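Long-range contacts in triacylglycerol lipase (Yarrowia lipolytica, PDB 3O0D), which probably hydrolyses the ester bonds of triacylglycerols, as an extracellular, glycosylated lipase of the alpha/beta-hydrolase fold: residues Tyr133-Tyr137 / Leu170-Asn174; Asp181-Leu187 / Arg220-Ile225. One frame throughout, in Å; residues are numbered along the deposited sequence.

In the fold
Following the chain from the N terminus, helix 127-150 supplies Tyr133-Tyr137, strand 155-161 enters the central sheet, and helix 163-177 returns with Leu170-Asn174, so contact 1 closes a loop of 32 intervening residues. After a short connection the chain enters strand 183-187, passes through helix 195-206 and re-enters the sheet at strand 222-227; contact 2 closes this second loop, also of 32 residues. The two closures stand in series, neither nested nor crossed. Contact 1 ties helix to helix, contact 2 strand to strand within the alpha/beta-hydrolase sheet. They meet where Gly172, lacking a side chain, lets Pro182 and Val184 pack against helix 163-177.

Contact 1: Tyr133-Tyr137 / Leu170-Asn174; sequences YNNTY and LFGIN. With NAG (2-acetamido-2-deoxy-beta-D-glucopyranose), chain I; NAG (2-acetamido-2-deoxy-beta-D-glucopyranose), chain H.
This is a buried helix-helix contact of the alpha/beta-hydrolase fold, joining helix 127-150 to helix 163-177, the helices that precede and follow strand 155-161. Both segments are regular alpha-helix; their axes approach to 10.1 Å and cross at -61°, with Tyr133 and Leu170 nearest, CA to CA 6.0 Å. There the aliphatic base of Tyr133 meets Leu170, CB to CB 3.6 Å. Tyr133, chi1 t, lays its long ring along the other helix, CE1 being 3.7 Å from CD1 of Phe171; the ring centroids are 5.6 Å apart with planes at 59°. Its hydroxyl is hydrogen-bonded to Ala112 O, so a tyrosine can be buried here. Phe171, chi1 also t, fills the space beside Thr136, whose CG2 lies 3.7 Å from Phe171 CD1, and Tyr137. Sugars border the contact: Asn134, whose CA-CB bond points away from Leu170-Asn174, carries the NAG of chain I, Asn134 ND2 to its C1 1.5 Å, while acetamide methyl C8 of the chain H NAG lies 3.5 Å from Tyr137 CE1.

Contact 2: Asp181-Leu187 / Arg220-Ile225; sequences DPLVVTL and RKLYRI
Four backbone hydrogen bonds hold this parallel strand pair: Val184 N to Lys221 O 2.9 Å, Tyr223 N to Val184 O 3.0 Å, Thr186 N to Tyr223 O 2.9 Å and Ile225 N to Thr186 O 2.8 Å. They set the register Val184-Leu222 through Leu187-Ile225, axes 4.7 Å apart at 7°. Where the two chains enter the pair, Asp181 OD2 forms a salt bridge with Lys221 NZ, 3.3 Å, and a water links Asp181 O to that NZ. At the far end another water joins Thr186 OG1, also hydrogen-bonded to Gln189 OE1, to Ile225 O. Val185, Leu187 and Tyr223 pack on helix 12-27; Ile225 CD1 is 3.6 Å from Val185 CG1. Opposite, Val184 CG1 sits 3.6 Å from Leu222 CD1, and Leu222 touches helix 195-206, the connection of this beta-alpha-beta unit. Beta-branched Val184, Val185, Thr186 and Ile225 favour strands; leucines fill apolar space. Thus the Val185 face is hydrophobic, whereas Val184 and Leu222 share theirs with Thr186 and buried Arg224, whose guanidinium Cys244 O meets.

Contact 1: Tyr133-Tyr137 / Leu170-Asn174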
# COMPACT_ATOMS: atom_id res chain seq x y z
N TYR A 133 -9.81 5.88 0.89
CA TYR A 133 -9.46 5.95 2.37
C TYR A 133 -10.79 6.07 3.15
O TYR A 133 -11.07 5.33 4.06
CB TYR A 133 -8.53 7.10 2.72
CG TYR A 133 -8.68 7.31 4.21
CD1 TYR A 133 -8.09 6.45 5.09
CD2 TYR A 133 -9.38 8.44 4.71
CE1 TYR A 133 -8.27 6.60 6.53
CE2 TYR A 133 -9.56 8.60 6.10
CZ TYR A 133 -9.00 7.71 6.98
OH TYR A 133 -9.16 7.90 8.35
N ASN A 134 -11.67 6.97 2.72
CA ASN A 134 -12.90 7.09 3.47
C ASN A 134 -13.75 5.92 3.47
O ASN A 134 -14.41 5.62 4.46
CB ASN A 134 -13.68 8.35 2.94
CG ASN A 134 -13.77 9.43 3.94
OD1 ASN A 134 -12.79 9.88 4.53
ND2 ASN A 134 -15.03 9.93 4.07
N ASN A 135 -13.84 5.27 2.31
CA ASN A 135 -14.62 4.12 2.15
C ASN A 135 -14.05 2.98 3.00
O ASN A 135 -14.78 2.13 3.46
CB ASN A 135 -14.76 3.74 0.63
CG ASN A 135 -15.79 2.75 0.40
OD1 ASN A 135 -17.03 2.91 0.81
ND2 ASN A 135 -15.44 1.70 -0.27
N THR A 136 -12.76 2.95 3.16
CA THR A 136 -12.19 1.92 4.09
C THR A 136 -12.63 2.24 5.57
O THR A 136 -13.19 1.38 6.22
CB THR A 136 -10.66 1.89 4.06
OG1 THR A 136 -10.17 1.85 2.74
CG2 THR A 136 -10.13 0.58 4.82
N TYR A 137 -12.46 3.48 5.96
CA TYR A 137 -12.79 3.91 7.34
C TYR A 137 -14.27 3.62 7.66
O TYR A 137 -14.66 3.00 8.68
CB TYR A 137 -12.41 5.36 7.52
CG TYR A 137 -12.58 5.79 8.96
CD1 TYR A 137 -11.53 5.73 9.87
CD2 TYR A 137 -13.83 6.16 9.41
CE1 TYR A 137 -11.72 6.07 11.22
CE2 TYR A 137 -14.04 6.48 10.75
CZ TYR A 137 -12.98 6.44 11.64
OH TYR A 137 -13.22 6.80 12.96
N LEU A 170 -2.94 6.08 3.16
CA LEU A 170 -3.77 7.05 3.87
C LEU A 170 -4.32 6.50 5.17
O LEU A 170 -4.34 7.27 6.16
CB LEU A 170 -4.98 7.45 2.95
CG LEU A 170 -4.45 8.22 1.77
CD1 LEU A 170 -5.70 8.57 0.81
CD2 LEU A 170 -3.75 9.43 2.16
N PHE A 171 -4.70 5.21 5.22
CA PHE A 171 -5.25 4.66 6.44
C PHE A 171 -4.09 4.59 7.47
O PHE A 171 -4.32 4.84 8.70
CB PHE A 171 -5.87 3.26 6.21
CG PHE A 171 -6.84 2.91 7.23
CD1 PHE A 171 -8.21 2.96 6.95
CD2 PHE A 171 -6.42 2.60 8.55
CE1 PHE A 171 -9.19 2.66 7.92
CE2 PHE A 171 -7.35 2.34 9.52
CZ PHE A 171 -8.78 2.37 9.22
N GLY A 172 -2.87 4.25 7.02
CA GLY A 172 -1.73 4.28 7.97
C GLY A 172 -1.43 5.67 8.54
O GLY A 172 -1.13 5.87 9.74
N ILE A 173 -1.61 6.67 7.70
CA ILE A 173 -1.42 8.06 8.12
C ILE A 173 -2.50 8.39 9.14
O ILE A 173 -2.15 9.00 10.20
CB ILE A 173 -1.42 9.03 6.95
CG1 ILE A 173 -0.11 8.84 6.13
CG2 ILE A 173 -1.38 10.52 7.48
CD1 ILE A 173 -0.27 9.42 4.74
N ASN A 174 -3.75 8.01 8.89
CA ASN A 174 -4.90 8.17 9.86
C ASN A 174 -4.49 7.56 11.24
O ASN A 174 -4.49 8.24 12.25
CB ASN A 174 -6.17 7.49 9.33
CG ASN A 174 -7.02 6.95 10.38
OD1 ASN A 174 -7.33 5.70 10.51
ND2 ASN A 174 -7.46 7.89 11.23
C1 NAG I . -15.34 10.98 5.03
C2 NAG I . -15.91 12.24 4.39
C3 NAG I . -16.51 13.09 5.51
C4 NAG I . -17.45 12.33 6.44
C5 NAG I . -16.80 11.05 6.95
C6 NAG I . -17.72 10.05 7.63
C7 NAG I . -14.83 12.99 2.35
C8 NAG I . -13.81 13.82 1.67
N2 NAG I . -14.91 13.01 3.70
O3 NAG I . -17.15 14.25 4.97
O4 NAG I . -17.66 13.21 7.54
O5 NAG I . -16.27 10.31 5.85
O6 NAG I . -16.90 9.27 8.46
O7 NAG I . -15.58 12.30 1.68
C1 NAG H . -9.89 7.60 15.10
C2 NAG H . -9.16 6.25 15.29
C3 NAG H . -9.11 5.95 16.78
C4 NAG H . -8.47 7.10 17.56
C5 NAG H . -9.32 8.32 17.27
C6 NAG H . -8.99 9.59 18.08
C7 NAG H . -9.44 4.61 13.48
C8 NAG H . -10.20 3.44 12.94
N2 NAG H . -9.85 5.13 14.64
O3 NAG H . -8.37 4.72 16.96
O4 NAG H . -8.57 6.83 18.96
O5 NAG H . -9.22 8.57 15.86
O6 NAG H . -7.62 9.76 18.07
O7 NAG H . -8.50 5.09 12.86

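Contact 2: Asp181-Leu187 / Arg220-Ile225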
# COMPACT_ATOMS: atom_id res chain seq x y z
N ASP A 181 0.84 3.28 16.05
CA ASP A 181 2.19 3.17 15.48
C ASP A 181 2.17 2.03 14.38
O ASP A 181 2.79 0.96 14.55
CB ASP A 181 3.15 2.74 16.61
CG ASP A 181 4.58 2.73 16.21
OD1 ASP A 181 4.97 3.28 15.17
OD2 ASP A 181 5.40 2.12 16.97
N PRO A 182 1.40 2.24 13.34
CA PRO A 182 1.16 1.20 12.37
C PRO A 182 2.40 0.92 11.51
O PRO A 182 3.17 1.84 11.22
CB PRO A 182 0.06 1.83 11.50
CG PRO A 182 0.46 3.30 11.50
CD PRO A 182 0.68 3.50 12.98
N LEU A 183 2.52 -0.31 11.00
CA LEU A 183 3.42 -0.64 9.84
C LEU A 183 2.58 -0.52 8.57
O LEU A 183 1.50 -1.00 8.56
CB LEU A 183 3.85 -2.13 10.02
CG LEU A 183 4.68 -2.62 8.81
CD1 LEU A 183 6.00 -1.88 8.42
CD2 LEU A 183 4.87 -4.14 9.14
N VAL A 184 3.14 0.15 7.57
CA VAL A 184 2.39 0.36 6.27
C VAL A 184 3.28 -0.23 5.18
O VAL A 184 4.46 0.16 5.07
CB VAL A 184 2.26 1.86 6.04
CG1 VAL A 184 1.62 2.12 4.69
CG2 VAL A 184 1.35 2.44 7.10
N VAL A 185 2.72 -1.16 4.43
CA VAL A 185 3.54 -1.67 3.29
C VAL A 185 2.53 -1.60 2.12
O VAL A 185 1.48 -2.23 2.16
CB VAL A 185 3.89 -3.16 3.48
CG1 VAL A 185 4.67 -3.68 2.21
CG2 VAL A 185 4.89 -3.30 4.76
N THR A 186 2.95 -0.94 1.06
CA THR A 186 2.02 -0.87 -0.10
C THR A 186 2.72 -1.56 -1.27
O THR A 186 3.95 -1.59 -1.31
CB THR A 186 1.71 0.62 -0.44
OG1 THR A 186 2.79 1.27 -1.04
CG2 THR A 186 1.32 1.46 0.86
N LEU A 187 1.93 -2.00 -2.26
CA LEU A 187 2.54 -2.64 -3.46
C LEU A 187 1.84 -2.03 -4.67
O LEU A 187 0.60 -2.01 -4.72
CB LEU A 187 2.27 -4.14 -3.41
CG LEU A 187 2.87 -4.81 -2.13
CD1 LEU A 187 1.73 -5.17 -1.12
CD2 LEU A 187 3.52 -6.23 -2.56
N ARG A 220 11.45 0.88 11.35
CA ARG A 220 10.96 1.61 10.16
C ARG A 220 9.54 1.21 9.89
O ARG A 220 9.20 0.04 10.04
CB ARG A 220 11.82 1.14 8.98
CG ARG A 220 11.22 1.75 7.67
CD ARG A 220 12.33 1.75 6.65
NE ARG A 220 11.65 2.00 5.32
CZ ARG A 220 12.32 2.10 4.19
NH1 ARG A 220 13.69 2.07 4.13
NH2 ARG A 220 11.62 2.25 3.03
N LYS A 221 8.66 2.14 9.45
CA LYS A 221 7.31 1.72 9.44
C LYS A 221 6.64 1.97 8.09
O LYS A 221 5.41 1.86 8.04
CB LYS A 221 6.49 2.53 10.50
CG LYS A 221 6.95 2.17 11.98
CD LYS A 221 6.56 0.76 12.32
CE LYS A 221 7.54 0.12 13.39
NZ LYS A 221 7.35 0.71 14.68
N LEU A 222 7.43 2.38 7.09
CA LEU A 222 6.80 2.67 5.75
C LEU A 222 7.63 2.05 4.67
O LEU A 222 8.82 2.40 4.51
CB LEU A 222 6.62 4.16 5.53
CG LEU A 222 6.00 4.57 4.18
CD1 LEU A 222 4.68 3.94 3.92
CD2 LEU A 222 5.81 6.10 4.28
N TYR A 223 6.98 1.23 3.87
CA TYR A 223 7.67 0.72 2.64
C TYR A 223 6.68 0.78 1.47
O TYR A 223 5.56 0.26 1.59
CB TYR A 223 8.04 -0.76 2.83
CG TYR A 223 8.96 -1.04 4.04
CD1 TYR A 223 10.35 -0.97 3.86
CD2 TYR A 223 8.41 -1.20 5.30
CE1 TYR A 223 11.23 -1.16 4.98
CE2 TYR A 223 9.28 -1.40 6.39
CZ TYR A 223 10.65 -1.40 6.17
OH TYR A 223 11.50 -1.66 7.25
N ARG A 224 7.15 1.28 0.34
CA ARG A 224 6.35 1.35 -0.96
C ARG A 224 7.06 0.42 -1.97
O ARG A 224 8.07 0.81 -2.57
CB ARG A 224 6.38 2.74 -1.57
CG ARG A 224 5.53 3.77 -0.70
CD ARG A 224 5.27 5.05 -1.66
NE ARG A 224 6.52 5.79 -2.01
CZ ARG A 224 7.22 5.66 -3.17
NH1 ARG A 224 6.81 4.82 -4.14
NH2 ARG A 224 8.36 6.34 -3.38
N ILE A 225 6.51 -0.78 -2.09
CA ILE A 225 7.10 -1.77 -3.01
C ILE A 225 6.62 -1.46 -4.44
O ILE A 225 5.43 -1.30 -4.63
CB ILE A 225 6.71 -3.21 -2.62
CG1 ILE A 225 7.09 -3.52 -1.13
CG2 ILE A 225 7.48 -4.20 -3.54
CD1 ILE A 225 6.59 -4.95 -0.57
O HOH W 1 4.61 -0.65 15.30
O HOH W 2 3.85 0.76 -3.66